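Local coordinates for pyridoxamine 5'-phosphate oxidase-related, FMN-binding protein (Mycobacterium smegmatis, PDB 6ECI) that binds flavin-adenine dinucleotide as a homodimeric protein of the flavin/deazaflavin-dependent oxidoreductase family and probably sequesters the cofactor, which would protect mycobacteria against hypoxic and oxidative stress, at residues E11-L16 and R44-R49; K17-G22 and Q76-I81. All coordinates share one frame; numbering follows the deposited sequence.

Interaction 1. Residues E11-L16 and R44-R49. With FAD (flavin-adenine dinucleotide), chain U.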
loop_
_atom_site.group_PDB
_atom_site.type_symbol
_atom_site.label_atom_id
_atom_site.label_comp_id
_atom_site.label_asym_id
_atom_site.label_seq_id
_atom_site.Cartn_x
_atom_site.Cartn_y
_atom_site.Cartn_z
ATOM N N GLU B 11 -3.156 -19.820 -0.523
ATOM C CA GLU B 11 -1.990 -19.213 0.110
ATOM C C GLU B 11 -2.217 -17.726 0.350
ATOM O O GLU B 11 -1.841 -17.198 1.403
ATOM C CB GLU B 11 -0.745 -19.440 -0.748
ATOM C CG GLU B 11 -0.487 -20.900 -1.096
ATOM C CD GLU B 11 0.500 -21.073 -2.240
ATOM O OE1 GLU B 11 1.707 -21.224 -1.970
ATOM O OE2 GLU B 11 0.070 -21.061 -3.411
ATOM N N CYS B 12 -2.847 -17.040 -0.608
ATOM C CA CYS B 12 -3.057 -15.600 -0.487
ATOM C C CYS B 12 -3.949 -15.268 0.704
ATOM O O CYS B 12 -3.613 -14.402 1.522
ATOM C CB CYS B 12 -3.665 -15.047 -1.776
ATOM S SG CYS B 12 -2.632 -15.201 -3.250
ATOM N N TRP B 13 -5.097 -15.942 0.814
ATOM C CA TRP B 13 -6.041 -15.620 1.879
ATOM C C TRP B 13 -5.448 -15.885 3.257
ATOM O O TRP B 13 -5.786 -15.187 4.221
ATOM C CB TRP B 13 -7.337 -16.410 1.695
ATOM C CG TRP B 13 -8.182 -15.907 0.568
ATOM C CD1 TRP B 13 -8.432 -16.537 -0.617
ATOM C CD2 TRP B 13 -8.882 -14.660 0.515
ATOM N NE1 TRP B 13 -9.244 -15.759 -1.404
ATOM C CE2 TRP B 13 -9.535 -14.601 -0.732
ATOM C CE3 TRP B 13 -9.018 -13.587 1.400
ATOM C CZ2 TRP B 13 -10.316 -13.512 -1.115
ATOM C CZ3 TRP B 13 -9.793 -12.508 1.019
ATOM C CH2 TRP B 13 -10.433 -12.478 -0.228
ATOM N N ASP B 14 -4.562 -16.877 3.373
ATOM C CA ASP B 14 -3.897 -17.117 4.648
ATOM C C ASP B 14 -2.749 -16.141 4.871
ATOM O O ASP B 14 -2.581 -15.625 5.981
ATOM C CB ASP B 14 -3.399 -18.559 4.726
ATOM C CG ASP B 14 -4.466 -19.514 5.215
ATOM O OD1 ASP B 14 -5.360 -19.067 5.964
ATOM O OD2 ASP B 14 -4.410 -20.710 4.855
ATOM N N LEU B 15 -1.953 -15.873 3.832
ATOM C CA LEU B 15 -0.880 -14.892 3.959
ATOM C C LEU B 15 -1.421 -13.540 4.406
ATOM O O LEU B 15 -0.767 -12.823 5.171
ATOM C CB LEU B 15 -0.126 -14.757 2.637
ATOM C CG LEU B 15 0.898 -15.850 2.328
ATOM C CD1 LEU B 15 1.560 -15.595 0.992
ATOM C CD2 LEU B 15 1.933 -15.940 3.433
ATOM N N LEU B 16 -2.623 -13.180 3.948
ATOM C CA LEU B 16 -3.248 -11.941 4.401
ATOM C C LEU B 16 -3.515 -11.960 5.900
ATOM O O LEU B 16 -3.465 -10.910 6.551
ATOM C CB LEU B 16 -4.549 -11.699 3.635
ATOM C CG LEU B 16 -4.398 -11.215 2.195
ATOM C CD1 LEU B 16 -5.758 -10.913 1.585
ATOM C CD2 LEU B 16 -3.505 -9.989 2.158
ATOM N N ARG B 44 -12.891 -15.313 3.044
ATOM C CA ARG B 44 -12.463 -14.762 1.758
ATOM C C ARG B 44 -13.090 -13.391 1.515
ATOM O O ARG B 44 -13.566 -13.086 0.421
ATOM C CB ARG B 44 -12.780 -15.727 0.610
ATOM C CG ARG B 44 -12.428 -17.168 0.924
ATOM C CD ARG B 44 -11.966 -17.941 -0.297
ATOM N NE ARG B 44 -10.900 -18.876 0.057
ATOM C CZ ARG B 44 -10.217 -19.611 -0.816
ATOM N NH1 ARG B 44 -10.490 -19.535 -2.112
ATOM N NH2 ARG B 44 -9.263 -20.428 -0.387
ATOM N N THR B 45 -13.125 -12.572 2.564
ATOM C CA THR B 45 -13.474 -11.163 2.454
ATOM C C THR B 45 -12.482 -10.367 3.288
ATOM O O THR B 45 -11.862 -10.892 4.217
ATOM C CB THR B 45 -14.908 -10.856 2.921
ATOM O OG1 THR B 45 -14.986 -10.956 4.350
ATOM C CG2 THR B 45 -15.906 -11.814 2.296
ATOM N N VAL B 46 -12.338 -9.091 2.950
ATOM C CA VAL B 46 -11.405 -8.195 3.625
ATOM C C VAL B 46 -12.239 -7.222 4.449
ATOM O O VAL B 46 -12.822 -6.273 3.912
ATOM C CB VAL B 46 -10.491 -7.466 2.634
ATOM C CG1 VAL B 46 -9.499 -6.578 3.375
ATOM C CG2 VAL B 46 -9.760 -8.469 1.755
ATOM N N LEU B 47 -12.293 -7.451 5.758
ATOM C CA LEU B 47 -13.107 -6.645 6.657
ATOM C C LEU B 47 -12.291 -5.511 7.259
ATOM O O LEU B 47 -11.143 -5.705 7.666
ATOM C CB LEU B 47 -13.683 -7.510 7.779
ATOM C CG LEU B 47 -14.430 -6.754 8.878
ATOM C CD1 LEU B 47 -15.722 -6.155 8.344
ATOM C CD2 LEU B 47 -14.710 -7.668 10.050
ATOM N N PHE B 48 -12.893 -4.325 7.320
ATOM C CA PHE B 48 -12.276 -3.198 8.000
ATOM C C PHE B 48 -13.361 -2.248 8.482
ATOM O O PHE B 48 -14.522 -2.331 8.073
ATOM C CB PHE B 48 -11.275 -2.469 7.097
ATOM C CG PHE B 48 -11.894 -1.818 5.890
ATOM C CD1 PHE B 48 -12.226 -2.570 4.773
ATOM C CD2 PHE B 48 -12.114 -0.451 5.861
ATOM C CE1 PHE B 48 -12.780 -1.970 3.656
ATOM C CE2 PHE B 48 -12.667 0.154 4.748
ATOM C CZ PHE B 48 -12.999 -0.606 3.644
ATOM N N ARG B 49 -12.968 -1.346 9.375
ATOM C CA ARG B 49 -13.844 -0.306 9.885
ATOM C C ARG B 49 -13.472 1.029 9.258
ATOM O O ARG B 49 -12.311 1.277 8.921
ATOM C CB ARG B 49 -13.770 -0.212 11.412
ATOM C CG ARG B 49 -14.777 -1.112 12.106
ATOM C CD ARG B 49 -14.574 -1.209 13.611
ATOM N NE ARG B 49 -13.723 -0.162 14.172
ATOM C CZ ARG B 49 -14.177 1.001 14.633
ATOM N NH1 ARG B 49 -15.474 1.271 14.590
ATOM N NH2 ARG B 49 -13.336 1.894 15.137
HETATM P PA FAD U . -8.243 13.916 3.344
HETATM O O1A FAD U . -8.306 15.116 4.216
HETATM O O2A FAD U . -9.390 13.765 2.338
HETATM O O5B FAD U . -6.868 13.817 2.576
HETATM C C5B FAD U . -6.296 14.957 1.903
HETATM C C4B FAD U . -4.913 14.575 1.439
HETATM O O4B FAD U . -4.146 14.106 2.566
HETATM C C3B FAD U . -4.861 13.432 0.435
HETATM O O3B FAD U . -5.046 13.904 -0.895
HETATM C C2B FAD U . -3.454 12.865 0.651
HETATM O O2B FAD U . -2.458 13.509 -0.135
HETATM C C1B FAD U . -3.226 13.112 2.148
HETATM N N9A FAD U . -3.428 11.922 2.961
HETATM C C8A FAD U . -4.622 11.402 3.388
HETATM N N7A FAD U . -4.508 10.305 4.094
HETATM C C5A FAD U . -3.135 10.079 4.126
HETATM C C6A FAD U . -2.360 9.069 4.721
HETATM N N6A FAD U . -2.864 8.055 5.426
HETATM N N1A FAD U . -1.018 9.144 4.566
HETATM C C2A FAD U . -0.505 10.158 3.867
HETATM N N3A FAD U . -1.139 11.163 3.260
HETATM C C4A FAD U . -2.467 11.065 3.432
HETATM N N1 FAD U . -8.974 4.947 8.318
HETATM C C2 FAD U . -10.066 4.145 8.466
HETATM O O2 FAD U . -11.202 4.542 8.182
HETATM N N3 FAD U . -9.909 2.856 8.946
HETATM C C4 FAD U . -8.716 2.262 9.307
HETATM O O4 FAD U . -8.703 1.105 9.722
HETATM C C4X FAD U . -7.560 3.125 9.145
HETATM N N5 FAD U . -6.387 2.648 9.462
HETATM C C5X FAD U . -5.283 3.473 9.304
HETATM C C6 FAD U . -4.023 2.981 9.636
HETATM C C7 FAD U . -2.885 3.769 9.496
HETATM C C7M FAD U . -1.540 3.203 9.867
HETATM C C8 FAD U . -3.007 5.081 9.007
HETATM C C8M FAD U . -1.795 5.960 8.849
HETATM C C9 FAD U . -4.264 5.577 8.676
HETATM C C9A FAD U . -5.397 4.784 8.818
HETATM N N10 FAD U . -6.683 5.256 8.488
HETATM C C10 FAD U . -7.788 4.452 8.639
HETATM C "C1'" FAD U . -6.872 6.617 7.973
HETATM C "C2'" FAD U . -7.175 6.650 6.480
HETATM O "O2'" FAD U . -5.960 6.641 5.730
HETATM C "C3'" FAD U . -7.976 7.912 6.158
HETATM O "O3'" FAD U . -9.226 7.566 5.574
HETATM C "C4'" FAD U . -7.231 8.862 5.227
HETATM O "O4'" FAD U . -6.227 9.512 6.005
HETATM C "C5'" FAD U . -8.143 9.854 4.532
HETATM O "O5'" FAD U . -8.861 10.613 5.526
HETATM P P FAD U . -9.289 12.108 5.268
HETATM O O1P FAD U . -9.112 12.916 6.558
HETATM O O2P FAD U . -10.637 12.192 4.665
HETATM O O3P FAD U . -8.196 12.603 4.230
#

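Interaction 2. Residues K17-G22 and Q76-I81. With FAD (flavin-adenine dinucleotide), chain C.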
loop_
_atom_site.group_PDB
_atom_site.type_symbol
_atom_site.label_atom_id
_atom_site.label_comp_id
_atom_site.label_asym_id
_atom_site.label_seq_id
_atom_site.Cartn_x
_atom_site.Cartn_y
_atom_site.Cartn_z
ATOM N N LYS B 17 -3.791 -13.136 6.468
ATOM C CA LYS B 17 -4.063 -13.233 7.897
ATOM C C LYS B 17 -2.812 -13.081 8.751
ATOM O O LYS B 17 -2.930 -13.004 9.978
ATOM C CB LYS B 17 -4.736 -14.569 8.218
ATOM C CG LYS B 17 -6.014 -14.826 7.453
ATOM C CD LYS B 17 -7.075 -15.415 8.359
ATOM C CE LYS B 17 -8.138 -16.138 7.557
ATOM N NZ LYS B 17 -7.565 -17.291 6.809
ATOM N N SER B 18 -1.627 -13.037 8.145
ATOM C CA SER B 18 -0.385 -12.923 8.898
ATOM C C SER B 18 -0.011 -11.478 9.218
ATOM O O SER B 18 0.922 -11.257 9.996
ATOM C CB SER B 18 0.763 -13.580 8.128
ATOM O OG SER B 18 1.170 -12.780 7.034
ATOM N N VAL B 19 -0.696 -10.492 8.635
ATOM C CA VAL B 19 -0.387 -9.078 8.843
ATOM C C VAL B 19 -1.684 -8.314 9.084
ATOM O O VAL B 19 -2.744 -8.694 8.576
ATOM C CB VAL B 19 0.396 -8.473 7.653
ATOM C CG1 VAL B 19 1.682 -9.249 7.398
ATOM C CG2 VAL B 19 -0.470 -8.436 6.392
ATOM N N ALA B 20 -1.600 -7.231 9.858
ATOM C CA ALA B 20 -2.779 -6.481 10.275
ATOM C C ALA B 20 -2.967 -5.163 9.530
ATOM O O ALA B 20 -3.989 -4.496 9.737
ATOM C CB ALA B 20 -2.722 -6.195 11.783
ATOM N N LEU B 21 -2.029 -4.770 8.672
ATOM C CA LEU B 21 -2.074 -3.472 8.010
ATOM C C LEU B 21 -2.029 -3.672 6.501
ATOM O O LEU B 21 -1.103 -4.302 5.979
ATOM C CB LEU B 21 -0.919 -2.587 8.480
ATOM C CG LEU B 21 -1.021 -1.107 8.116
ATOM C CD1 LEU B 21 -2.220 -0.478 8.806
ATOM C CD2 LEU B 21 0.257 -0.382 8.500
ATOM N N GLY B 22 -3.033 -3.137 5.810
ATOM C CA GLY B 22 -3.097 -3.180 4.362
ATOM C C GLY B 22 -3.522 -1.840 3.799
ATOM O O GLY B 22 -3.612 -0.859 4.543
ATOM N N GLN B 76 13.359 -13.078 1.450
ATOM C CA GLN B 76 12.242 -13.073 0.516
ATOM C C GLN B 76 11.072 -12.262 1.061
ATOM O O GLN B 76 11.062 -11.817 2.211
ATOM C CB GLN B 76 11.779 -14.501 0.203
ATOM C CG GLN B 76 12.546 -15.172 -0.918
ATOM C CD GLN B 76 12.016 -16.556 -1.229
ATOM O OE1 GLN B 76 11.793 -17.361 -0.325
ATOM N NE2 GLN B 76 11.809 -16.840 -2.510
ATOM N N GLY B 77 10.072 -12.081 0.199
ATOM C CA GLY B 77 8.850 -11.400 0.570
ATOM C C GLY B 77 7.701 -11.893 -0.281
ATOM O O GLY B 77 7.884 -12.651 -1.236
ATOM N N TRP B 78 6.499 -11.454 0.087
ATOM C CA TRP B 78 5.283 -11.808 -0.626
ATOM C C TRP B 78 4.358 -10.603 -0.637
ATOM O O TRP B 78 4.511 -9.674 0.159
ATOM C CB TRP B 78 4.569 -13.007 0.018
ATOM C CG TRP B 78 4.150 -12.730 1.429
ATOM C CD1 TRP B 78 4.846 -13.028 2.560
ATOM C CD2 TRP B 78 2.949 -12.072 1.859
ATOM N NE1 TRP B 78 4.153 -12.607 3.667
ATOM C CE2 TRP B 78 2.986 -12.015 3.263
ATOM C CE3 TRP B 78 1.845 -11.533 1.191
ATOM C CZ2 TRP B 78 1.962 -11.439 4.013
ATOM C CZ3 TRP B 78 0.834 -10.957 1.937
ATOM C CH2 TRP B 78 0.898 -10.917 3.333
ATOM N N SER B 79 3.383 -10.629 -1.543
ATOM C CA SER B 79 2.335 -9.623 -1.550
ATOM C C SER B 79 1.074 -10.232 -2.139
ATOM O O SER B 79 1.134 -11.151 -2.958
ATOM C CB SER B 79 2.739 -8.375 -2.338
ATOM O OG SER B 79 2.813 -8.650 -3.722
ATOM N N VAL B 80 -0.070 -9.709 -1.705
ATOM C CA VAL B 80 -1.379 -10.155 -2.165
ATOM C C VAL B 80 -2.170 -8.926 -2.587
ATOM O O VAL B 80 -2.179 -7.916 -1.874
ATOM C CB VAL B 80 -2.128 -10.942 -1.070
ATOM C CG1 VAL B 80 -3.564 -11.212 -1.481
ATOM C CG2 VAL B 80 -1.410 -12.246 -0.773
ATOM N N ILE B 81 -2.818 -9.005 -3.748
ATOM C CA ILE B 81 -3.666 -7.936 -4.260
ATOM C C ILE B 81 -5.065 -8.493 -4.482
ATOM O O ILE B 81 -5.233 -9.516 -5.155
ATOM C CB ILE B 81 -3.108 -7.332 -5.562
ATOM C CG1 ILE B 81 -1.707 -6.764 -5.336
ATOM C CG2 ILE B 81 -4.027 -6.237 -6.075
ATOM C CD1 ILE B 81 -1.046 -6.270 -6.601
HETATM P PA FAD C . 2.254 -9.223 -14.761
HETATM O O1A FAD C . 2.619 -10.660 -14.811
HETATM O O2A FAD C . 2.066 -8.544 -16.119
HETATM O O5B FAD C . 0.967 -8.990 -13.880
HETATM C C5B FAD C . -0.251 -9.725 -14.121
HETATM C C4B FAD C . -1.156 -9.568 -12.925
HETATM O O4B FAD C . -0.555 -10.216 -11.786
HETATM C C3B FAD C . -1.392 -8.134 -12.472
HETATM O O3B FAD C . -2.455 -7.526 -13.199
HETATM C C2B FAD C . -1.747 -8.309 -10.993
HETATM O O2B FAD C . -3.136 -8.539 -10.790
HETATM C C1B FAD C . -0.915 -9.536 -10.596
HETATM N N9A FAD C . 0.301 -9.209 -9.862
HETATM C C8A FAD C . 1.501 -8.793 -10.379
HETATM N N7A FAD C . 2.423 -8.559 -9.477
HETATM C C5A FAD C . 1.778 -8.838 -8.273
HETATM C C6A FAD C . 2.212 -8.786 -6.937
HETATM N N6A FAD C . 3.439 -8.424 -6.560
HETATM N N1A FAD C . 1.318 -9.134 -5.981
HETATM C C2A FAD C . 0.090 -9.503 -6.349
HETATM N N3A FAD C . -0.428 -9.583 -7.575
HETATM C C4A FAD C . 0.479 -9.237 -8.504
HETATM N N1 FAD C . 9.651 -5.632 -8.550
HETATM C C2 FAD C . 10.679 -4.786 -8.844
HETATM O O2 FAD C . 10.895 -4.407 -10.000
HETATM N N3 FAD C . 11.507 -4.334 -7.832
HETATM C C4 FAD C . 11.405 -4.657 -6.494
HETATM O O4 FAD C . 12.203 -4.191 -5.682
HETATM C C4X FAD C . 10.309 -5.557 -6.193
HETATM N N5 FAD C . 10.137 -5.919 -4.951
HETATM C C5X FAD C . 9.088 -6.780 -4.665
HETATM C C6 FAD C . 8.889 -7.178 -3.345
HETATM C C7 FAD C . 7.852 -8.040 -3.006
HETATM C C7M FAD C . 7.666 -8.448 -1.569
HETATM C C8 FAD C . 6.990 -8.516 -4.009
HETATM C C8M FAD C . 5.861 -9.453 -3.677
HETATM C C9 FAD C . 7.186 -8.121 -5.329
HETATM C C9A FAD C . 8.226 -7.261 -5.662
HETATM N N10 FAD C . 8.455 -6.846 -6.990
HETATM C C10 FAD C . 9.485 -5.990 -7.290
HETATM C "C1'" FAD C . 7.580 -7.296 -8.079
HETATM C "C2'" FAD C . 6.522 -6.260 -8.446
HETATM O "O2'" FAD C . 5.831 -5.828 -7.274
HETATM C "C3'" FAD C . 5.522 -6.877 -9.424
HETATM O "O3'" FAD C . 5.211 -8.196 -8.995
HETATM C "C4'" FAD C . 6.015 -6.929 -10.869
HETATM O "O4'" FAD C . 6.513 -5.645 -11.250
HETATM C "C5'" FAD C . 4.933 -7.377 -11.827
HETATM O "O5'" FAD C . 5.499 -7.511 -13.146
HETATM P P FAD C . 4.919 -8.549 -14.178
HETATM O O1P FAD C . 5.326 -9.960 -13.745
HETATM O O2P FAD C . 5.275 -8.167 -15.564
HETATM O O3P FAD C . 3.358 -8.411 -13.964
#

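Interaction 1. Residues E11-L16 and R44-R49
W13 of helix 9-16 and R44, in the turn before strand 46-49, bring the two backbones together, their CA atoms 6.5 Å apart. The helix lies against the antiparallel sheet of an FMN-binding, pyridoxamine 5'-phosphate oxidase-like fold, and on the helix side the indole makes almost all of the contact. Evidence for a face contact comes from R44 CA, which stands 3.5 Å from the centroid of the six-membered ring of W13 and 6° off its normal, a CH-pi arrangement. R44 C also lies over this face, near its rim, and R44 O comes 3.3 Å from W13 CH2. With CG anti to the carbonyl carbon and bends at chi2 and chi3, the arginine chain then crosses to the pyrrole part of the indole. There R44 NE comes 3.5 Å from W13 CD1, which sits over one face of the guanidinium near its rim; the two planes are 26° apart. V46 CG2 approaches W13 CZ3 obliquely at 4.1 Å. V41 and P119 also touch the indole, tying the helix to strands 31-41 and 114-119. T45 does its polar work elsewhere: its OG1 is hydrogen-bonded to Q42 O and R116 NH1. Strand 46-49 runs on from this packing to the flavin. At R49, whose side chain is engaged by W106 in a cation-pi contact and by K111 O, the backbone O accepts a nearly straight hydrogen bond from FAD (chain U) N3, 2.9 Å long with an N-H...O angle of 171°.

Interaction 2. Residues K17-G22 and Q76-I81
W78 meets S18 and V19 through the outer corner of its six-membered ring, in a small surface contact of 97 Å² between the turn after helix 9-16 and strand 77-88 in the antiparallel sheet of the split-barrel, pyridoxamine 5'-phosphate oxidase-like fold. S18 OG lies 3.4 Å from W78 CZ2, and V19 CG1 lies 4.0 Å from the same carbon; both approach obliquely. V19 and W78 reach toward each other from opposite directions, and the second methyl, V19 CG2, comes to 4.2 Å from W78 CH2. The segments themselves stay well separated, 11.1 Å between the CA atoms of S18 and W78, so side chains alone bridge the gap.

The next shell explains these positions. S18 OG is hydrogen-bonded to L15 O in helix 9-16, which fixes the hydroxyl beside the indole, while V19 also touches F39. On the strand, W78 pairs through its backbone with D71 and its side chain packs on L15. Strand alternation puts W78 on the helix side, and chi1 61° sets its indole between the backbone N and carbonyl carbon, swung toward S18 and V19.

S79, the next residue, serves the opposite face, where FAD (chain C) lies. W78 C is 3.6 Å from the flavin methyl C8M of this cofactor, and I81 CG1 packs 3.4 Å from its adenine C2A. P36 and I34 of the second subunit touch S79 and I81 respectively, placing this site at the subunit interface. S79 OG donates a hydrogen bond to the adenine at FAD (chain C) N1A, 2.8 Å long.

How the interactions relate
The centres of interactions 1 and 2 lie 9 Å apart, and both reach the same antiparallel sheet. Helix 9-16 leads through residues 17-20 into strand 21-28, so the first segments are consecutive; their partners follow in the same order, and the two contacts therefore cross along the chain. They also touch directly: L16 CD2 packs 3.6 Å from V80 CB, and C12 CB lies 3.7 Å from V80 CG2. The helix thus spans from strand 46-49 to strand 77-88. These strands serve different cofactors: the backbone O of R49 binds the flavin of one FAD, whereas the S79 side chain binds the adenine of the other, and each site is completed by the second subunit.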